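Local coordinates for hypothetical protein VC0714 (Vibrio cholerae O1 biovar eltor str. N16961, PDB 1U9D) that is of unknown function but belongs to the DUF1904 family, grouped with the MIF clan of small alpha/beta proteins, at residues T35-L40 with F51-I56; Q92-Q95 with D100-L103. All blocks are in the same frame, centred on the assembly; numbering follows the deposited sequence.

Contact 1: T35-L40 with F51-I56; sequences TLLNEL and FTFELI
The rings of Phe51 and Phe53 meet three leucines of the helix segment 35-40, and every approach to either ring is oblique. At Phe51, Leu37 CD1 lies 3.7 Å from CD2, while Leu40 CB lies 3.7 Å from CE1, across the ring from CD2. At Phe53, Leu37 CB is 3.9 Å from CZ, and Leu36 CB stands further off, 4.4 Å from CE1. The contact belongs to a beta-alpha-beta unit: strand 18-22, helix 26-44 and strand 52-55, with the two strands parallel and adjacent in the sheet. It packs the helix on the last strand of that unit, and it is wholly apolar.

Leu37 serves both rings. Its CG is anti to the backbone N (chi1 180°), which carries CD1 out to Phe51 while CB stays beside the far end of the Phe53 ring, near CZ. CD1 also comes within 4.1 Å of Phe53 CE2. Both phenylalanines point from the strand segment toward the helix; Thr52, between them, points away, as alternation along a strand requires.

Leu36 and Leu40 are buried, and their other neighbours include Val88 and Ile85 of helix 79-97. Phe53 also touches Val33 and Phe21, and Phe51 touches Pro17 and Ser41. The tip of the Phe51 ring reaches the helix backbone, with CZ 3.9 Å from Leu40 O.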
loop_
_atom_site.group_PDB
_atom_site.type_symbol
_atom_site.label_atom_id
_atom_site.label_comp_id
_atom_site.label_asym_id
_atom_site.label_seq_id
_atom_site.Cartn_x
_atom_site.Cartn_y
_atom_site.Cartn_z
ATOM N N THR A 35 -20.910 4.832 0.156
ATOM C CA THR A 35 -20.529 3.453 -0.081
ATOM C C THR A 35 -19.260 3.360 -0.917
ATOM O O THR A 35 -18.426 2.474 -0.701
ATOM C CB THR A 35 -21.695 2.663 -0.722
ATOM O OG1 THR A 35 -22.043 3.236 -1.981
ATOM C CG2 THR A 35 -22.946 2.823 0.086
ATOM N N LEU A 36 -19.089 4.274 -1.869
ATOM C CA LEU A 36 -17.853 4.300 -2.659
ATOM C C LEU A 36 -16.648 4.639 -1.814
ATOM O O LEU A 36 -15.580 4.064 -1.981
ATOM C CB LEU A 36 -17.935 5.313 -3.805
ATOM C CG LEU A 36 -18.068 4.787 -5.206
ATOM C CD1 LEU A 36 -17.786 5.953 -6.162
ATOM C CD2 LEU A 36 -17.140 3.637 -5.456
ATOM N N LEU A 37 -16.788 5.599 -0.921
ATOM C CA LEU A 37 -15.678 5.973 -0.056
ATOM C C LEU A 37 -15.221 4.776 0.794
ATOM O O LEU A 37 -14.027 4.504 0.917
ATOM C CB LEU A 37 -16.059 7.165 0.840
ATOM C CG LEU A 37 -14.972 7.631 1.790
ATOM C CD1 LEU A 37 -13.674 7.922 1.050
ATOM C CD2 LEU A 37 -15.444 8.861 2.549
ATOM N N ASN A 38 -16.178 4.045 1.350
ATOM C CA ASN A 38 -15.887 2.859 2.133
ATOM C C ASN A 38 -15.096 1.841 1.318
ATOM O O ASN A 38 -14.031 1.386 1.744
ATOM C CB ASN A 38 -17.175 2.202 2.632
ATOM C CG ASN A 38 -17.837 2.966 3.757
ATOM O OD1 ASN A 38 -17.212 3.751 4.459
ATOM N ND2 ASN A 38 -19.127 2.721 3.933
ATOM N N GLU A 39 -15.597 1.513 0.135
ATOM C CA GLU A 39 -14.955 0.501 -0.704
ATOM C C GLU A 39 -13.598 0.924 -1.280
ATOM O O GLU A 39 -12.641 0.135 -1.247
ATOM C CB GLU A 39 -15.893 -0.014 -1.808
ATOM C CG GLU A 39 -15.460 -1.391 -2.292
ATOM C CD GLU A 39 -16.434 -2.101 -3.224
ATOM O OE1 GLU A 39 -17.495 -1.539 -3.569
ATOM O OE2 GLU A 39 -16.118 -3.251 -3.624
ATOM N N LEU A 40 -13.484 2.154 -1.774
ATOM C CA LEU A 40 -12.209 2.626 -2.344
ATOM C C LEU A 40 -11.114 2.821 -1.304
ATOM O O LEU A 40 -9.955 2.505 -1.555
ATOM C CB LEU A 40 -12.407 3.912 -3.137
ATOM C CG LEU A 40 -13.301 3.761 -4.364
ATOM C CD1 LEU A 40 -13.515 5.116 -5.038
ATOM C CD2 LEU A 40 -12.706 2.770 -5.352
ATOM N N PHE A 51 -9.824 11.347 -0.559
ATOM C CA PHE A 51 -10.735 11.317 -1.696
ATOM C C PHE A 51 -11.617 12.561 -1.690
ATOM O O PHE A 51 -12.009 13.055 -0.629
ATOM C CB PHE A 51 -11.640 10.074 -1.651
ATOM C CG PHE A 51 -10.900 8.772 -1.671
ATOM C CD1 PHE A 51 -10.839 8.011 -2.827
ATOM C CD2 PHE A 51 -10.309 8.281 -0.526
ATOM C CE1 PHE A 51 -10.135 6.826 -2.864
ATOM C CE2 PHE A 51 -9.627 7.066 -0.549
ATOM C CZ PHE A 51 -9.540 6.350 -1.726
ATOM N N THR A 52 -11.937 13.073 -2.874
ATOM C CA THR A 52 -12.960 14.099 -2.993
ATOM C C THR A 52 -13.950 13.636 -4.069
ATOM O O THR A 52 -13.588 12.916 -5.006
ATOM C CB THR A 52 -12.366 15.477 -3.299
ATOM O OG1 THR A 52 -11.819 15.493 -4.623
ATOM C CG2 THR A 52 -11.168 15.787 -2.403
ATOM N N PHE A 53 -15.194 14.032 -3.891
ATOM C CA PHE A 53 -16.289 13.639 -4.757
ATOM C C PHE A 53 -17.013 14.896 -5.198
ATOM O O PHE A 53 -17.356 15.740 -4.362
ATOM C CB PHE A 53 -17.252 12.746 -3.991
ATOM C CG PHE A 53 -16.618 11.532 -3.423
ATOM C CD1 PHE A 53 -16.608 10.352 -4.129
ATOM C CD2 PHE A 53 -16.011 11.564 -2.178
ATOM C CE1 PHE A 53 -16.003 9.224 -3.601
ATOM C CE2 PHE A 53 -15.413 10.459 -1.674
ATOM C CZ PHE A 53 -15.399 9.283 -2.393
ATOM N N GLU A 54 -17.247 15.044 -6.499
ATOM C CA GLU A 54 -17.873 16.252 -7.029
ATOM C C GLU A 54 -19.041 15.865 -7.944
ATOM O O GLU A 54 -18.881 15.045 -8.801
ATOM C CB GLU A 54 -16.822 17.047 -7.814
ATOM C CG GLU A 54 -17.331 18.259 -8.557
ATOM C CD GLU A 54 -16.216 19.144 -9.116
ATOM O OE1 GLU A 54 -16.558 20.206 -9.689
ATOM O OE2 GLU A 54 -15.004 18.807 -9.000
ATOM N N LEU A 55 -20.209 16.461 -7.754
ATOM C CA LEU A 55 -21.314 16.350 -8.696
ATOM C C LEU A 55 -21.261 17.563 -9.617
ATOM O O LEU A 55 -21.341 18.678 -9.145
ATOM C CB LEU A 55 -22.638 16.353 -7.954
ATOM C CG LEU A 55 -23.930 16.316 -8.781
ATOM C CD1 LEU A 55 -23.926 15.135 -9.716
ATOM C CD2 LEU A 55 -25.123 16.319 -7.825
ATOM N N ILE A 56 -21.163 17.327 -10.923
ATOM C CA ILE A 56 -20.922 18.382 -11.896
ATOM C C ILE A 56 -22.299 18.784 -12.404
ATOM O O ILE A 56 -23.063 17.925 -12.783
ATOM C CB ILE A 56 -20.017 17.843 -13.037
ATOM C CG1 ILE A 56 -18.649 17.440 -12.488
ATOM C CG2 ILE A 56 -19.868 18.849 -14.168
ATOM C CD1 ILE A 56 -17.886 18.554 -11.897
#

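Contact 2: Q92-Q95 with D100-L103; sequences QIRQ and DSHL
Arg94 and Ser101 make the polar part of this contact. Arg94 NH2 donates to the backbone oxygen Ser101 O at 2.8 Å, with an N-H...O angle of 169°. The bond is nearly linear at both ends, since the C=O...N angle is 173°. The oxygen lies in the guanidinium plane. Arg94 NE gives the same oxygen a second, weak bond at 3.4 Å. Two N-H groups on one edge of the guanidinium therefore converge on a single carbonyl, which probably limits rotation of the guanidinium. The arginine chain bends at chi3 (145°) on its way to this oxygen. Asp100 N packs over one face of the same group.

Charge adds a looser term. Asp100 OD1 is 4.5 Å from Arg94 NH2 and well out of the guanidinium plane, too far for a salt bridge.

The contact ties the last turns of helix 79-97 to the loop that closes the second beta-alpha-beta unit: strand 69-74, helix 79-97, strand 104-109. Ser101 OG is hydrogen-bonded to Gly98 O.

The apolar part is Ile93, which is buried, against Leu103. Each points toward the other's segment, and their side chains cross at about a right angle. Ile93 CD1 meets Leu103 CD2 at 3.8 Å. Leu103 also touches Ile89 and Thr90, about one turn before Ile93 on the helix, and Ile93 rests on Leu32 of helix 26-44.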
loop_
_atom_site.group_PDB
_atom_site.type_symbol
_atom_site.label_atom_id
_atom_site.label_comp_id
_atom_site.label_asym_id
_atom_site.label_seq_id
_atom_site.Cartn_x
_atom_site.Cartn_y
_atom_site.Cartn_z
ATOM N N GLN A 92 -20.845 -0.477 -8.133
ATOM C CA GLN A 92 -21.708 0.322 -7.271
ATOM C C GLN A 92 -22.760 1.129 -8.027
ATOM O O GLN A 92 -23.935 1.140 -7.647
ATOM C CB GLN A 92 -20.862 1.222 -6.392
ATOM C CG GLN A 92 -20.023 0.392 -5.428
ATOM C CD GLN A 92 -19.793 1.059 -4.096
ATOM O OE1 GLN A 92 -19.056 0.527 -3.262
ATOM N NE2 GLN A 92 -20.385 2.228 -3.895
ATOM N N ILE A 93 -22.364 1.779 -9.118
ATOM C CA ILE A 93 -23.320 2.500 -9.944
ATOM C C ILE A 93 -24.389 1.549 -10.514
ATOM O O ILE A 93 -25.551 1.916 -10.583
ATOM C CB ILE A 93 -22.607 3.305 -11.074
ATOM C CG1 ILE A 93 -22.268 4.716 -10.601
ATOM C CG2 ILE A 93 -23.484 3.447 -12.289
ATOM C CD1 ILE A 93 -20.824 4.953 -10.354
ATOM N N ARG A 94 -24.007 0.342 -10.901
ATOM C CA ARG A 94 -24.969 -0.621 -11.455
ATOM C C ARG A 94 -26.041 -1.029 -10.460
ATOM O O ARG A 94 -27.203 -1.269 -10.824
ATOM C CB ARG A 94 -24.251 -1.851 -11.971
ATOM C CG ARG A 94 -23.472 -1.520 -13.209
ATOM C CD ARG A 94 -23.150 -2.646 -14.097
ATOM N NE ARG A 94 -23.176 -2.221 -15.493
ATOM C CZ ARG A 94 -22.536 -2.844 -16.471
ATOM N NH1 ARG A 94 -21.815 -3.934 -16.226
ATOM N NH2 ARG A 94 -22.622 -2.380 -17.710
ATOM N N GLN A 95 -25.644 -1.090 -9.200
ATOM C CA GLN A 95 -26.571 -1.330 -8.113
ATOM C C GLN A 95 -27.695 -0.321 -8.030
ATOM O O GLN A 95 -28.799 -0.671 -7.658
ATOM C CB GLN A 95 -25.811 -1.301 -6.797
ATOM C CG GLN A 95 -26.565 -1.907 -5.666
ATOM C CD GLN A 95 -25.732 -2.950 -4.983
ATOM O OE1 GLN A 95 -24.839 -2.606 -4.207
ATOM N NE2 GLN A 95 -25.988 -4.228 -5.286
ATOM N N ASP A 100 -26.860 -3.208 -16.519
ATOM C CA ASP A 100 -26.495 -3.043 -17.926
ATOM C C ASP A 100 -26.525 -1.592 -18.389
ATOM O O ASP A 100 -26.379 -1.321 -19.587
ATOM C CB ASP A 100 -27.411 -3.907 -18.806
ATOM C CG ASP A 100 -26.641 -4.924 -19.634
ATOM O OD1 ASP A 100 -25.608 -5.439 -19.144
ATOM O OD2 ASP A 100 -26.998 -5.266 -20.784
ATOM N N SER A 101 -26.723 -0.664 -17.450
ATOM C CA SER A 101 -26.428 0.743 -17.682
ATOM C C SER A 101 -25.005 0.753 -18.187
ATOM O O SER A 101 -24.274 -0.193 -17.936
ATOM C CB SER A 101 -26.549 1.549 -16.381
ATOM O OG SER A 101 -25.827 0.925 -15.321
ATOM N N HIS A 102 -24.604 1.789 -18.908
ATOM C CA HIS A 102 -23.300 1.773 -19.576
ATOM C C HIS A 102 -22.266 2.810 -19.081
ATOM O O HIS A 102 -21.871 3.711 -19.804
ATOM C CB HIS A 102 -23.539 1.917 -21.073
ATOM C CG HIS A 102 -24.285 0.761 -21.654
ATOM N ND1 HIS A 102 -23.807 -0.532 -21.588
ATOM C CD2 HIS A 102 -25.488 0.690 -22.269
ATOM C CE1 HIS A 102 -24.675 -1.347 -22.163
ATOM N NE2 HIS A 102 -25.705 -0.630 -22.582
ATOM N N LEU A 103 -21.809 2.642 -17.858
ATOM C CA LEU A 103 -21.001 3.655 -17.204
ATOM C C LEU A 103 -19.638 3.795 -17.878
ATOM O O LEU A 103 -18.994 2.793 -18.160
ATOM C CB LEU A 103 -20.788 3.290 -15.736
ATOM C CG LEU A 103 -19.979 4.316 -14.933
ATOM C CD1 LEU A 103 -20.781 5.553 -14.642
ATOM C CD2 LEU A 103 -19.452 3.711 -13.637
#

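Contacts 1 and 2 follow one another along the chain, and their centres are 16 Å apart. Contact 1 is buried, its centre about 6 Å from the centre of the chain; contact 2 is at the surface, its centre about 15 Å from the centre of the chain. Each involves one of the two long helices and chain at or leading into an outermost strand, 52-55 for contact 1 and 104-109 for contact 2. The helices bring segments 35-40 and 92-95 together, where the side chain of Gln92 packs on Leu36. The function is unknown, so neither contact can be tied to a site.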